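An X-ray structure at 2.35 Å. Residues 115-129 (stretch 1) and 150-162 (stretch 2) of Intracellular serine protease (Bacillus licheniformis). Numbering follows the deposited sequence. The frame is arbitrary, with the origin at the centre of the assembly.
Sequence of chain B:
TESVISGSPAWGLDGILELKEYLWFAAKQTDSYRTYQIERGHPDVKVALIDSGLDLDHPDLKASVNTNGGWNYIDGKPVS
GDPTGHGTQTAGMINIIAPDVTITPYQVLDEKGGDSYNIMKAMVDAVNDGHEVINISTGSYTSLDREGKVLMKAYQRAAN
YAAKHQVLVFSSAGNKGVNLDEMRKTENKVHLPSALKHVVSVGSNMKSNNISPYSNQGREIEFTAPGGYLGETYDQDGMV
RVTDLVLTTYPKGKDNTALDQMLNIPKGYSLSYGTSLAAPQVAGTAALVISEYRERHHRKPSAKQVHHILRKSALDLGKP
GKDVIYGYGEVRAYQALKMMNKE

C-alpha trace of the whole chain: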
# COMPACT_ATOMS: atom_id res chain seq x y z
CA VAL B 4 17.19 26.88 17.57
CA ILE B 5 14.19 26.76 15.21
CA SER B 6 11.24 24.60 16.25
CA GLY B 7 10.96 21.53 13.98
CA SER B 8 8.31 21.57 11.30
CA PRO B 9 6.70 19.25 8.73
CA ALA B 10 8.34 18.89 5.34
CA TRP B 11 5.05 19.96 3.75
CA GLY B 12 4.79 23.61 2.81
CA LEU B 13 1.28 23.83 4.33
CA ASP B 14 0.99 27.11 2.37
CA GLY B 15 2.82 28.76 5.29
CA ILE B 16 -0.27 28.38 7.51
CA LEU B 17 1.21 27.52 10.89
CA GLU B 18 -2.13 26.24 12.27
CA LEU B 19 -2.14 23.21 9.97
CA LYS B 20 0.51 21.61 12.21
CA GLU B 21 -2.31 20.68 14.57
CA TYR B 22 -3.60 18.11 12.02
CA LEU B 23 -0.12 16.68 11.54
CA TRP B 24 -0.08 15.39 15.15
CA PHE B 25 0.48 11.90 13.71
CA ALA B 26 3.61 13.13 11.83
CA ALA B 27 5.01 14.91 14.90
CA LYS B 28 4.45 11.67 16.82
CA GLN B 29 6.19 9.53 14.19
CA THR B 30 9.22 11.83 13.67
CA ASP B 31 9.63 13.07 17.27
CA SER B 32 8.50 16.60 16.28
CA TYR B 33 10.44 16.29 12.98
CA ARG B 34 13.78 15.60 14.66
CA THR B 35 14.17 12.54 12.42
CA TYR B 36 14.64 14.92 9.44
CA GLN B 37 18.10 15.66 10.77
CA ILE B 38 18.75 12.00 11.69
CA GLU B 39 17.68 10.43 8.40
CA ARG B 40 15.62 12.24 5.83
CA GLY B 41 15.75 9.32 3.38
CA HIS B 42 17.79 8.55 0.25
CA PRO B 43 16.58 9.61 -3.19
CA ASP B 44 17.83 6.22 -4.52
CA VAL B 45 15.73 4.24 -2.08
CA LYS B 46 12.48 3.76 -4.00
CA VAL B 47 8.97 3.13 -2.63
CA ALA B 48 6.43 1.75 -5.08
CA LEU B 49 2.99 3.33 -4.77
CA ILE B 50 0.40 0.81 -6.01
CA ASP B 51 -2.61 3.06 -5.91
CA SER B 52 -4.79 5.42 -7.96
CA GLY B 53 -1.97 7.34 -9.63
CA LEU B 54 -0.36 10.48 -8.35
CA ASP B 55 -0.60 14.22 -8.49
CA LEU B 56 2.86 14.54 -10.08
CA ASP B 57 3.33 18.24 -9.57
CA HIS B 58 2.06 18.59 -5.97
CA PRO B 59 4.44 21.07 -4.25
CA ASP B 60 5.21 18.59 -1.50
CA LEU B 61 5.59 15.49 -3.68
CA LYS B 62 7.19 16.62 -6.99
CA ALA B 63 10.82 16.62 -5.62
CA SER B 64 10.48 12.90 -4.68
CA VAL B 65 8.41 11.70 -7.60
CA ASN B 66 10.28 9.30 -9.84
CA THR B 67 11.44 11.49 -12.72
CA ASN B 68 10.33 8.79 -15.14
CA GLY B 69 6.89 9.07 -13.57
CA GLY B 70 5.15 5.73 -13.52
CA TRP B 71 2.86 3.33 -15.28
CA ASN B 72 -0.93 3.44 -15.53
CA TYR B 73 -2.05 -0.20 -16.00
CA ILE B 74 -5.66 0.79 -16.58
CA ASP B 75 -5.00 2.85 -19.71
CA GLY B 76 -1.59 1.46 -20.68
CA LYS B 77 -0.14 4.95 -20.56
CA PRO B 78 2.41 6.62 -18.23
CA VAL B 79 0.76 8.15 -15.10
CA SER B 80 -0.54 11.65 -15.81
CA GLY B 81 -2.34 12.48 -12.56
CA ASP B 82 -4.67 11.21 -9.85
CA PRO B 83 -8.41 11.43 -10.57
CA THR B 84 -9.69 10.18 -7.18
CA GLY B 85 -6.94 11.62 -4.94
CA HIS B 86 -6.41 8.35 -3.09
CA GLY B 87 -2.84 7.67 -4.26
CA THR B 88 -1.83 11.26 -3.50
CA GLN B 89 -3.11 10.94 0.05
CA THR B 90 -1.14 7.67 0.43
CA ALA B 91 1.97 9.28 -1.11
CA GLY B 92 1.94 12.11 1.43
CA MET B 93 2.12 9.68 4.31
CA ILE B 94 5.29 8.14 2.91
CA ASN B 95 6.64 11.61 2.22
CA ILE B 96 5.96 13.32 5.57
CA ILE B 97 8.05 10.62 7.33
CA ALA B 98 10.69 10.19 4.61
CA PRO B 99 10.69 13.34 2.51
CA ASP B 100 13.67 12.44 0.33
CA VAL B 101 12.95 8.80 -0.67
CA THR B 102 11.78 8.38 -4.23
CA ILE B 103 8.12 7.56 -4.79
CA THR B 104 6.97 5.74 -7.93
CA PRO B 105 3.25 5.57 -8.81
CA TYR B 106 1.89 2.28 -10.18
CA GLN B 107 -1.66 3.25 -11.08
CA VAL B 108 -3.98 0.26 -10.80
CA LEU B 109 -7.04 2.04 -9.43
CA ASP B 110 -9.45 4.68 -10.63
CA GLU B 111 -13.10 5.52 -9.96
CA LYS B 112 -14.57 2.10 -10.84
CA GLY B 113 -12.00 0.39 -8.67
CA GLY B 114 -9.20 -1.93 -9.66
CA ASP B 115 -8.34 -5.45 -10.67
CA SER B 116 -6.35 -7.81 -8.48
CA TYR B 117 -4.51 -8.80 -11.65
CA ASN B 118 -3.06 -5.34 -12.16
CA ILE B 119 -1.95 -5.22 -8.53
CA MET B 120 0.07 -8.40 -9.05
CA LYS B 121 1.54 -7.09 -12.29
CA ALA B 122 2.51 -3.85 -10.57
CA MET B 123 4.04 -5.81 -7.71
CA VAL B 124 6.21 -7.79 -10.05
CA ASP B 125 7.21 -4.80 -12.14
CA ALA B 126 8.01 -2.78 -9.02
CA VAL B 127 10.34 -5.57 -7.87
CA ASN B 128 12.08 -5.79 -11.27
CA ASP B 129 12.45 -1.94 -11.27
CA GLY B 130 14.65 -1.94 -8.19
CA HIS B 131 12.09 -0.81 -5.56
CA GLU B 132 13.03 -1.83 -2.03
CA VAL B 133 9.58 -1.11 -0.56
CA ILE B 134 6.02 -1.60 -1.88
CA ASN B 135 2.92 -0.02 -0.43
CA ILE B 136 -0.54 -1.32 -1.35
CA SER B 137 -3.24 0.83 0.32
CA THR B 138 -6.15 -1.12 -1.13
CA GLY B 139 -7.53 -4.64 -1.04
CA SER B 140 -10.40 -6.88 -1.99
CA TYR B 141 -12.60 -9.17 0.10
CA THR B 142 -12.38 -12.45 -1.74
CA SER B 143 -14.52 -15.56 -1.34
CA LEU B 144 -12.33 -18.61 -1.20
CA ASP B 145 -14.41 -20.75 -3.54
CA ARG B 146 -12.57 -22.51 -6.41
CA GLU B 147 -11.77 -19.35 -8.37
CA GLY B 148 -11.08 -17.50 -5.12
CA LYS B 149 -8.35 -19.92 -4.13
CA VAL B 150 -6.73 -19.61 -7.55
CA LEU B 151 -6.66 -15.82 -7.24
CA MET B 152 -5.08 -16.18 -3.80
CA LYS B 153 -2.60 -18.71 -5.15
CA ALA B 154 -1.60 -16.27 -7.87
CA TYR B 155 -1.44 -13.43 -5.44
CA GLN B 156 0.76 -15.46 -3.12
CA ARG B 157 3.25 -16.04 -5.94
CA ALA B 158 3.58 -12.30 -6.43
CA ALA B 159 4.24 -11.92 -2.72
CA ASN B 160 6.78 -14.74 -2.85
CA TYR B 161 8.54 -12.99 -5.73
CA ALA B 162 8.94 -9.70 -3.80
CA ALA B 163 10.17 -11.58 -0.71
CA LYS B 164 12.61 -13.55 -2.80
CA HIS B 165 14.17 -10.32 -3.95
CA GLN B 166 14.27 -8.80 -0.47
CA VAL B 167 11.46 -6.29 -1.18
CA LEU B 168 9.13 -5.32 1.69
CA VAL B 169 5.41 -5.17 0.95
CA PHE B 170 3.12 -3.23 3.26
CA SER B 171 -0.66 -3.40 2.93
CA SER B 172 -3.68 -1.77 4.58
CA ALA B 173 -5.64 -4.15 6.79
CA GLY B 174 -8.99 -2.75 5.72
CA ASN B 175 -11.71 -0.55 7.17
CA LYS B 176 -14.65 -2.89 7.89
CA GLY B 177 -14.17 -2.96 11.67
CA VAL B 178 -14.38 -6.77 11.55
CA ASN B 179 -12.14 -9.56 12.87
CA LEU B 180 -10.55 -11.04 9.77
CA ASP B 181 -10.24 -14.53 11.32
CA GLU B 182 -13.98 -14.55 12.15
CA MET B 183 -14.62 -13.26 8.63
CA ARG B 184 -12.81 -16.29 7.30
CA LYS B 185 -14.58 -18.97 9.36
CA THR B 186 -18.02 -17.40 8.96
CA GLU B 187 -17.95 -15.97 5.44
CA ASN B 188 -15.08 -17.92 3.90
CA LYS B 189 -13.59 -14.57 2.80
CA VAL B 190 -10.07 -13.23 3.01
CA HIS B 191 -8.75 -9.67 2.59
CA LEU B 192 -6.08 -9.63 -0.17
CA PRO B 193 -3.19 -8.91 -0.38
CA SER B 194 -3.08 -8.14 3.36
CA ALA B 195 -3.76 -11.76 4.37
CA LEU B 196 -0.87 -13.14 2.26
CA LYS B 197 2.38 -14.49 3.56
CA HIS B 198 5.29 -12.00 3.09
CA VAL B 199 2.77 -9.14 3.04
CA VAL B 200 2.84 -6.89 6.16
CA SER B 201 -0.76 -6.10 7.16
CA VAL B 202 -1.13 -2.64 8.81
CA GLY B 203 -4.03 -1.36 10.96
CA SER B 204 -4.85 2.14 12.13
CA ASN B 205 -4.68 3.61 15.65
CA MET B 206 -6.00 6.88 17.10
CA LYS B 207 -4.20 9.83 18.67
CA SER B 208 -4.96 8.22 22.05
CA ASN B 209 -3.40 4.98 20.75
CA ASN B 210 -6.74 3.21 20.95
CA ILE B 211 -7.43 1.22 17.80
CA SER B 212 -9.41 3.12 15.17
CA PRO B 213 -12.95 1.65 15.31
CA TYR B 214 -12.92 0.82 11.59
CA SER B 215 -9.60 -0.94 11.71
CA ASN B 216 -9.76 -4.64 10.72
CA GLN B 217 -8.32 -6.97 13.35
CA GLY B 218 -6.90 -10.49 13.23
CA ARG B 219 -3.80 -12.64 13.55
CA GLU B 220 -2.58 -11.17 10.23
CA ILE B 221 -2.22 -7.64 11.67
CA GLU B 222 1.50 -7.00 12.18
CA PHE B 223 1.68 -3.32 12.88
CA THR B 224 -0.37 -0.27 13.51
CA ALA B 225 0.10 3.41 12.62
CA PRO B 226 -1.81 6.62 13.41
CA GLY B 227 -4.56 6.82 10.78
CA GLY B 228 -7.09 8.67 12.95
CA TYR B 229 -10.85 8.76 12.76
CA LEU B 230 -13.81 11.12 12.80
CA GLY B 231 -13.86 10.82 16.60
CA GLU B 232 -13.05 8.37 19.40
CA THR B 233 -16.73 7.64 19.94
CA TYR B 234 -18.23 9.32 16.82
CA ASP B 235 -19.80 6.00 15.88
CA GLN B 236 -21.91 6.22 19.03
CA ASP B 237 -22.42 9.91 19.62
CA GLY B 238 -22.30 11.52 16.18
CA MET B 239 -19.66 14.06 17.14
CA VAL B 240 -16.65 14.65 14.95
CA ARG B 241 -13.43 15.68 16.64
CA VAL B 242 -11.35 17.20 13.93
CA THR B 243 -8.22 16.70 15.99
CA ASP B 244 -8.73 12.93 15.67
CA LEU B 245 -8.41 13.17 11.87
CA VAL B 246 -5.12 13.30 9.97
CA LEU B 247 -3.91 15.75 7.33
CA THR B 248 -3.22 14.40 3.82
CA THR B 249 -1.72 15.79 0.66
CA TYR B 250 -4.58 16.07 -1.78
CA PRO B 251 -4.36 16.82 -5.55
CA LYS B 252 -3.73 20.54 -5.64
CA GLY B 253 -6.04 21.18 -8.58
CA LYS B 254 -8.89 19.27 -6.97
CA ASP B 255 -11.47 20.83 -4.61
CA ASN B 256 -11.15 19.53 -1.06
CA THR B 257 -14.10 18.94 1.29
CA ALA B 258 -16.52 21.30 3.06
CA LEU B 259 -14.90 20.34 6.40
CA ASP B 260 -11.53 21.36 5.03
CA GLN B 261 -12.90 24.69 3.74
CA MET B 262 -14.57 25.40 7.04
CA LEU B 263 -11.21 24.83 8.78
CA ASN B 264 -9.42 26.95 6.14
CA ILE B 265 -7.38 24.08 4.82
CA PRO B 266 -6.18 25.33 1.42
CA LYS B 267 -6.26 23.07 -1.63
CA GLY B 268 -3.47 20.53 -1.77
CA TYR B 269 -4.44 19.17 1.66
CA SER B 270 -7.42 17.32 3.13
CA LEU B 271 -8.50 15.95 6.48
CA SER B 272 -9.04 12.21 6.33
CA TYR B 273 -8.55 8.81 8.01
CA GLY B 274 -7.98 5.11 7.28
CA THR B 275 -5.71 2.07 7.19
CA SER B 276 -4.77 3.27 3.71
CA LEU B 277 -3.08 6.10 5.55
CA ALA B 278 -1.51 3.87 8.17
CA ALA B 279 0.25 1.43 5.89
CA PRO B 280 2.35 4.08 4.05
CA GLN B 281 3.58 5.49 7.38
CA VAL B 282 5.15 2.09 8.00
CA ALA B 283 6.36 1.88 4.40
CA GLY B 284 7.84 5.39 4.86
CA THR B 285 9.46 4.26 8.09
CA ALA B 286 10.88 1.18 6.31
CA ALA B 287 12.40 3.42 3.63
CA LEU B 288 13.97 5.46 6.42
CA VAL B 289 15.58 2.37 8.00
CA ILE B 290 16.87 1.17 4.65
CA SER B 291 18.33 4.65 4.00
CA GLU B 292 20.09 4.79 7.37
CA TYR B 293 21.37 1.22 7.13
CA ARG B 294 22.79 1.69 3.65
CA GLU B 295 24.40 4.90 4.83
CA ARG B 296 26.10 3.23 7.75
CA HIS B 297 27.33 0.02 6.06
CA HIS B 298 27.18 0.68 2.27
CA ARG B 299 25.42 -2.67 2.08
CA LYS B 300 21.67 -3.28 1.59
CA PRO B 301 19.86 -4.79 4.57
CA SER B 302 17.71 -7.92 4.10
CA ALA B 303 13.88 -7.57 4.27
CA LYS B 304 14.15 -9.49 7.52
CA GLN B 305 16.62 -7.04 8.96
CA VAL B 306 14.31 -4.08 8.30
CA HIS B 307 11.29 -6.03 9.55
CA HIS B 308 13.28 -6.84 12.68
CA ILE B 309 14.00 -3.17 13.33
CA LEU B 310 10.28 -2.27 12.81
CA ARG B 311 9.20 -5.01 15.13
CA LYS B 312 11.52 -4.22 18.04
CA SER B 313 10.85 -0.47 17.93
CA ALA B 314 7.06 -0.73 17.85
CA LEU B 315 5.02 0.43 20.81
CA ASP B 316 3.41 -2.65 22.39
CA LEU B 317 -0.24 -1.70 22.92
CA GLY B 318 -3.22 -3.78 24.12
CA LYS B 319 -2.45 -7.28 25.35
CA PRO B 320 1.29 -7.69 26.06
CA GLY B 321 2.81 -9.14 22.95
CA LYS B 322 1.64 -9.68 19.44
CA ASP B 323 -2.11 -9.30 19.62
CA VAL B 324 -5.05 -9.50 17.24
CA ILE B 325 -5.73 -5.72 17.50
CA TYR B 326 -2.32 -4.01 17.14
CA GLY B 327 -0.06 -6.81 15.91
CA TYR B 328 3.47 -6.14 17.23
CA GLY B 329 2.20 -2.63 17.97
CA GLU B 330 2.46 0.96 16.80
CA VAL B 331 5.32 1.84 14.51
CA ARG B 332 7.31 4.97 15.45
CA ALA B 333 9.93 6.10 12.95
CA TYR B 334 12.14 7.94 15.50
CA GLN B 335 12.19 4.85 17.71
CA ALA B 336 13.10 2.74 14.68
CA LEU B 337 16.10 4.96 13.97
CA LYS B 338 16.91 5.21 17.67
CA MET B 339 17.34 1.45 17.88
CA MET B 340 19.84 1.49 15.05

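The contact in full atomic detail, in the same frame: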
# COMPACT_ATOMS: atom_id res chain seq x y z
N ASP B 115 -8.36 -4.04 -10.40
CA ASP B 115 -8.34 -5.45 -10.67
C ASP B 115 -7.17 -6.02 -9.89
O ASP B 115 -6.08 -5.42 -9.82
CB ASP B 115 -8.20 -5.67 -12.20
CG ASP B 115 -8.06 -7.14 -12.60
OD1 ASP B 115 -8.37 -8.07 -11.81
OD2 ASP B 115 -7.65 -7.37 -13.77
N SER B 116 -7.39 -7.18 -9.28
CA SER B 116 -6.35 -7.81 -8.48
C SER B 116 -5.16 -8.12 -9.37
O SER B 116 -4.01 -8.07 -8.93
CB SER B 116 -6.88 -9.08 -7.84
OG SER B 116 -7.77 -8.79 -6.79
N TYR B 117 -5.48 -8.44 -10.63
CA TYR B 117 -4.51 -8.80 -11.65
C TYR B 117 -3.51 -7.67 -11.85
O TYR B 117 -2.29 -7.90 -11.90
CB TYR B 117 -5.21 -9.13 -12.97
CG TYR B 117 -4.27 -9.40 -14.12
CD1 TYR B 117 -3.70 -10.66 -14.28
CD2 TYR B 117 -3.91 -8.40 -15.02
CE1 TYR B 117 -2.84 -10.92 -15.32
CE2 TYR B 117 -3.03 -8.66 -16.08
CZ TYR B 117 -2.50 -9.93 -16.21
OH TYR B 117 -1.62 -10.22 -17.24
N ASN B 118 -4.00 -6.45 -12.01
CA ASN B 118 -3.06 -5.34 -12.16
C ASN B 118 -2.22 -5.07 -10.92
O ASN B 118 -1.11 -4.53 -11.04
CB ASN B 118 -3.78 -4.08 -12.62
CG ASN B 118 -4.06 -4.10 -14.10
OD1 ASN B 118 -3.36 -4.79 -14.85
ND2 ASN B 118 -5.06 -3.35 -14.54
N ILE B 119 -2.72 -5.43 -9.74
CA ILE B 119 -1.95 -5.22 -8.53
C ILE B 119 -0.74 -6.15 -8.56
O ILE B 119 0.40 -5.74 -8.26
CB ILE B 119 -2.78 -5.44 -7.25
CG1 ILE B 119 -3.94 -4.46 -7.20
CG2 ILE B 119 -1.88 -5.29 -6.00
CD1 ILE B 119 -4.89 -4.70 -6.08
N MET B 120 -0.99 -7.40 -8.94
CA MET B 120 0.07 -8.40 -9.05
C MET B 120 1.11 -7.98 -10.09
O MET B 120 2.31 -8.07 -9.85
CB MET B 120 -0.51 -9.77 -9.43
CG MET B 120 -1.53 -10.28 -8.48
SD MET B 120 -1.98 -12.01 -8.79
CE MET B 120 -3.73 -11.94 -8.36
N LYS B 121 0.63 -7.49 -11.23
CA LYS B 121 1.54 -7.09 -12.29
C LYS B 121 2.41 -5.93 -11.81
O LYS B 121 3.61 -5.91 -12.05
CB LYS B 121 0.78 -6.71 -13.55
CG LYS B 121 1.68 -6.49 -14.74
CD LYS B 121 0.84 -6.02 -15.91
CE LYS B 121 0.37 -7.19 -16.76
NZ LYS B 121 -0.57 -6.77 -17.81
N ALA B 122 1.78 -4.98 -11.13
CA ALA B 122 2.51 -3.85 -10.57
C ALA B 122 3.51 -4.32 -9.51
O ALA B 122 4.65 -3.84 -9.45
CB ALA B 122 1.56 -2.82 -9.98
N MET B 123 3.13 -5.31 -8.72
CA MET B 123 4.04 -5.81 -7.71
C MET B 123 5.29 -6.33 -8.38
O MET B 123 6.42 -5.97 -8.02
CB MET B 123 3.40 -6.92 -6.86
CG MET B 123 2.33 -6.43 -5.88
SD MET B 123 1.47 -7.78 -5.02
CE MET B 123 2.75 -8.45 -3.95
N VAL B 124 5.09 -7.15 -9.40
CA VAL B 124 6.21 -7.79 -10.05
C VAL B 124 7.08 -6.77 -10.75
O VAL B 124 8.31 -6.78 -10.62
CB VAL B 124 5.72 -8.85 -11.03
CG1 VAL B 124 6.90 -9.39 -11.82
CG2 VAL B 124 5.06 -9.96 -10.25
N ASP B 125 6.45 -5.85 -11.46
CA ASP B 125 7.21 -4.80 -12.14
C ASP B 125 8.01 -3.99 -11.14
O ASP B 125 9.20 -3.74 -11.35
CB ASP B 125 6.28 -3.87 -12.94
CG ASP B 125 5.74 -4.54 -14.20
OD1 ASP B 125 6.30 -5.57 -14.63
OD2 ASP B 125 4.75 -4.03 -14.77
N ALA B 126 7.37 -3.62 -10.03
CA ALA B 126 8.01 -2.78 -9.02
C ALA B 126 9.27 -3.45 -8.47
O ALA B 126 10.30 -2.78 -8.25
CB ALA B 126 7.01 -2.47 -7.88
N VAL B 127 9.19 -4.77 -8.28
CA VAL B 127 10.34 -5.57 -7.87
C VAL B 127 11.46 -5.50 -8.91
O VAL B 127 12.63 -5.21 -8.59
CB VAL B 127 9.95 -7.05 -7.67
CG1 VAL B 127 11.17 -7.89 -7.39
CG2 VAL B 127 8.97 -7.20 -6.52
N ASN B 128 11.11 -5.78 -10.17
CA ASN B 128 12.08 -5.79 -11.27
C ASN B 128 12.70 -4.40 -11.53
O ASN B 128 13.80 -4.31 -12.08
CB ASN B 128 11.42 -6.32 -12.55
CG ASN B 128 11.06 -7.82 -12.46
OD1 ASN B 128 11.55 -8.56 -11.61
ND2 ASN B 128 10.18 -8.24 -13.36
N ASP B 129 12.00 -3.34 -11.12
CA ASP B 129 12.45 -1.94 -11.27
C ASP B 129 13.31 -1.41 -10.13
O ASP B 129 13.56 -0.22 -10.03
CB ASP B 129 11.25 -1.01 -11.42
CG ASP B 129 10.41 -1.34 -12.64
OD1 ASP B 129 10.95 -1.96 -13.58
OD2 ASP B 129 9.20 -1.01 -12.65
N VAL B 150 -7.69 -19.76 -6.46
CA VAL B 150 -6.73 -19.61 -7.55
C VAL B 150 -6.18 -18.19 -7.55
O VAL B 150 -4.97 -17.98 -7.70
CB VAL B 150 -7.37 -19.94 -8.92
CG1 VAL B 150 -6.47 -19.46 -10.04
CG2 VAL B 150 -7.59 -21.44 -9.04
N LEU B 151 -7.07 -17.22 -7.37
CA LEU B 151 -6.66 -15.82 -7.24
C LEU B 151 -5.68 -15.63 -6.08
O LEU B 151 -4.68 -14.91 -6.21
CB LEU B 151 -7.88 -14.91 -7.05
CG LEU B 151 -7.63 -13.40 -7.08
CD1 LEU B 151 -7.28 -12.96 -8.47
CD2 LEU B 151 -8.85 -12.61 -6.56
N MET B 152 -5.96 -16.28 -4.96
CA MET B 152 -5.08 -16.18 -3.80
C MET B 152 -3.74 -16.83 -4.08
O MET B 152 -2.70 -16.33 -3.66
CB MET B 152 -5.74 -16.79 -2.56
CG MET B 152 -4.87 -16.74 -1.30
SD MET B 152 -5.87 -16.90 0.20
CE MET B 152 -4.62 -16.87 1.50
N LYS B 153 -3.79 -17.95 -4.78
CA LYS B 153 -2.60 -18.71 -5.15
C LYS B 153 -1.69 -17.86 -6.03
O LYS B 153 -0.46 -17.85 -5.87
CB LYS B 153 -3.01 -19.99 -5.87
CG LYS B 153 -1.87 -20.87 -6.34
CD LYS B 153 -2.44 -22.13 -6.95
CE LYS B 153 -1.37 -23.15 -7.30
NZ LYS B 153 -2.02 -24.29 -8.00
N ALA B 154 -2.31 -17.16 -6.97
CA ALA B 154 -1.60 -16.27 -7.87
C ALA B 154 -0.97 -15.14 -7.09
O ALA B 154 0.19 -14.77 -7.28
CB ALA B 154 -2.56 -15.69 -8.93
N TYR B 155 -1.78 -14.63 -6.16
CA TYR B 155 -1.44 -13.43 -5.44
C TYR B 155 -0.27 -13.75 -4.51
O TYR B 155 0.64 -12.93 -4.29
CB TYR B 155 -2.63 -12.98 -4.62
CG TYR B 155 -2.84 -11.53 -4.62
CD1 TYR B 155 -4.12 -11.00 -4.68
CD2 TYR B 155 -1.75 -10.67 -4.72
CE1 TYR B 155 -4.32 -9.65 -4.71
CE2 TYR B 155 -1.94 -9.32 -4.75
CZ TYR B 155 -3.23 -8.82 -4.75
OH TYR B 155 -3.48 -7.47 -4.79
N GLN B 156 -0.28 -14.98 -4.01
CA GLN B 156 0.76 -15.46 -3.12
C GLN B 156 2.09 -15.60 -3.88
O GLN B 156 3.17 -15.40 -3.30
CB GLN B 156 0.33 -16.80 -2.49
CG GLN B 156 1.24 -17.30 -1.40
CD GLN B 156 1.38 -16.31 -0.23
OE1 GLN B 156 0.44 -16.10 0.55
NE2 GLN B 156 2.55 -15.71 -0.11
N ARG B 157 2.03 -15.89 -5.17
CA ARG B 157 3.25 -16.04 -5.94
C ARG B 157 3.90 -14.69 -6.13
O ARG B 157 5.11 -14.57 -6.02
CB ARG B 157 2.96 -16.67 -7.30
CG ARG B 157 2.66 -18.14 -7.29
CD ARG B 157 2.47 -18.63 -8.72
NE ARG B 157 2.09 -20.04 -8.77
CZ ARG B 157 1.89 -20.73 -9.89
NH1 ARG B 157 2.00 -20.13 -11.07
NH2 ARG B 157 1.57 -22.01 -9.83
N ALA B 158 3.08 -13.67 -6.34
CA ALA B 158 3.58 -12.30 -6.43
C ALA B 158 4.28 -11.90 -5.13
O ALA B 158 5.39 -11.33 -5.16
CB ALA B 158 2.43 -11.34 -6.72
N ALA B 159 3.67 -12.26 -4.01
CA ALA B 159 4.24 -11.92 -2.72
C ALA B 159 5.54 -12.68 -2.50
O ALA B 159 6.52 -12.13 -1.96
CB ALA B 159 3.25 -12.22 -1.60
N ASN B 160 5.56 -13.94 -2.93
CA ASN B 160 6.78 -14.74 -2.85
C ASN B 160 7.91 -14.10 -3.68
O ASN B 160 9.08 -14.06 -3.28
CB ASN B 160 6.48 -16.16 -3.35
CG ASN B 160 5.58 -16.97 -2.37
OD1 ASN B 160 5.19 -16.49 -1.30
ND2 ASN B 160 5.26 -18.19 -2.76
N TYR B 161 7.55 -13.57 -4.84
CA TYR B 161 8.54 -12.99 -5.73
C TYR B 161 9.20 -11.74 -5.12
O TYR B 161 10.42 -11.59 -5.17
CB TYR B 161 7.90 -12.66 -7.07
CG TYR B 161 8.86 -12.20 -8.12
CD1 TYR B 161 9.78 -13.08 -8.69
CD2 TYR B 161 8.83 -10.89 -8.58
CE1 TYR B 161 10.67 -12.65 -9.69
CE2 TYR B 161 9.68 -10.45 -9.56
CZ TYR B 161 10.60 -11.32 -10.11
OH TYR B 161 11.44 -10.83 -11.10
N ALA B 162 8.40 -10.88 -4.49
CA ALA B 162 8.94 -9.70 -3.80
C ALA B 162 9.87 -10.11 -2.65
O ALA B 162 10.96 -9.55 -2.50
CB ALA B 162 7.81 -8.83 -3.29

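Helices 116-128 and 150-162 pack side by side and nearly parallel, with 13° between their directions and 9.3 Å between their axes at closest approach; together they bury 658 Å². The backbones come near enough for Met120 CA and Ala158 CA to lie 5.9 Å apart, a spacing permitted by the small side chain of Ala158, which points toward the partner helix.

Most of the contact is apolar and centres on two interlocking knobs. Met120 fits among Leu151, Ala154, Tyr155 and Ala158: its CE lies 3.7 Å from Leu151 CD1 and its SD 3.7 Å from Ala154 CB. The long, unbranched methionine can follow the groove, its end turning nearer although its CA-to-CB bond points sideways. In return, Tyr155 sits among Ser116, Ile119, Met120 and Met123. Farther along, Met123 CE approaches Ala158 CB at 4.0 Å, and Val127 CG2 meets Ala162 CB at 3.8 Å; the alanines leave room for these larger groups.

The Tyr155 ring adds aromatic contacts. Met120 CG lies over one face, 3.8 Å from Tyr155 CD2, in a CH-pi arrangement, whereas Met123 SD sits at the edge, 3.8 Å from Tyr155 CE2. Ile119 CG2 also lies at the edge and crowds the hydroxyl, at 3.0 Å from Tyr155 OH. This oxygen is buried without a polar partner in the model, so its contact here is packing alone.

A single hydrogen bond crosses the interface, near the C-terminal end of the first helix. Tyr161 OH donates to Asn128 OD1 over a very short 2.3 Å. The tyrosine is long enough to span the gap while its ring packs against valines, with Tyr161 CE2 3.7 Å from both Val124 CG1 and Val127 CG1. It thus joins the apolar interior to the exposed Asn128, whose CA-to-CB bond points sideways but whose side-chain end comes nearer, presenting OD1 to the tyrosine hydroxyl.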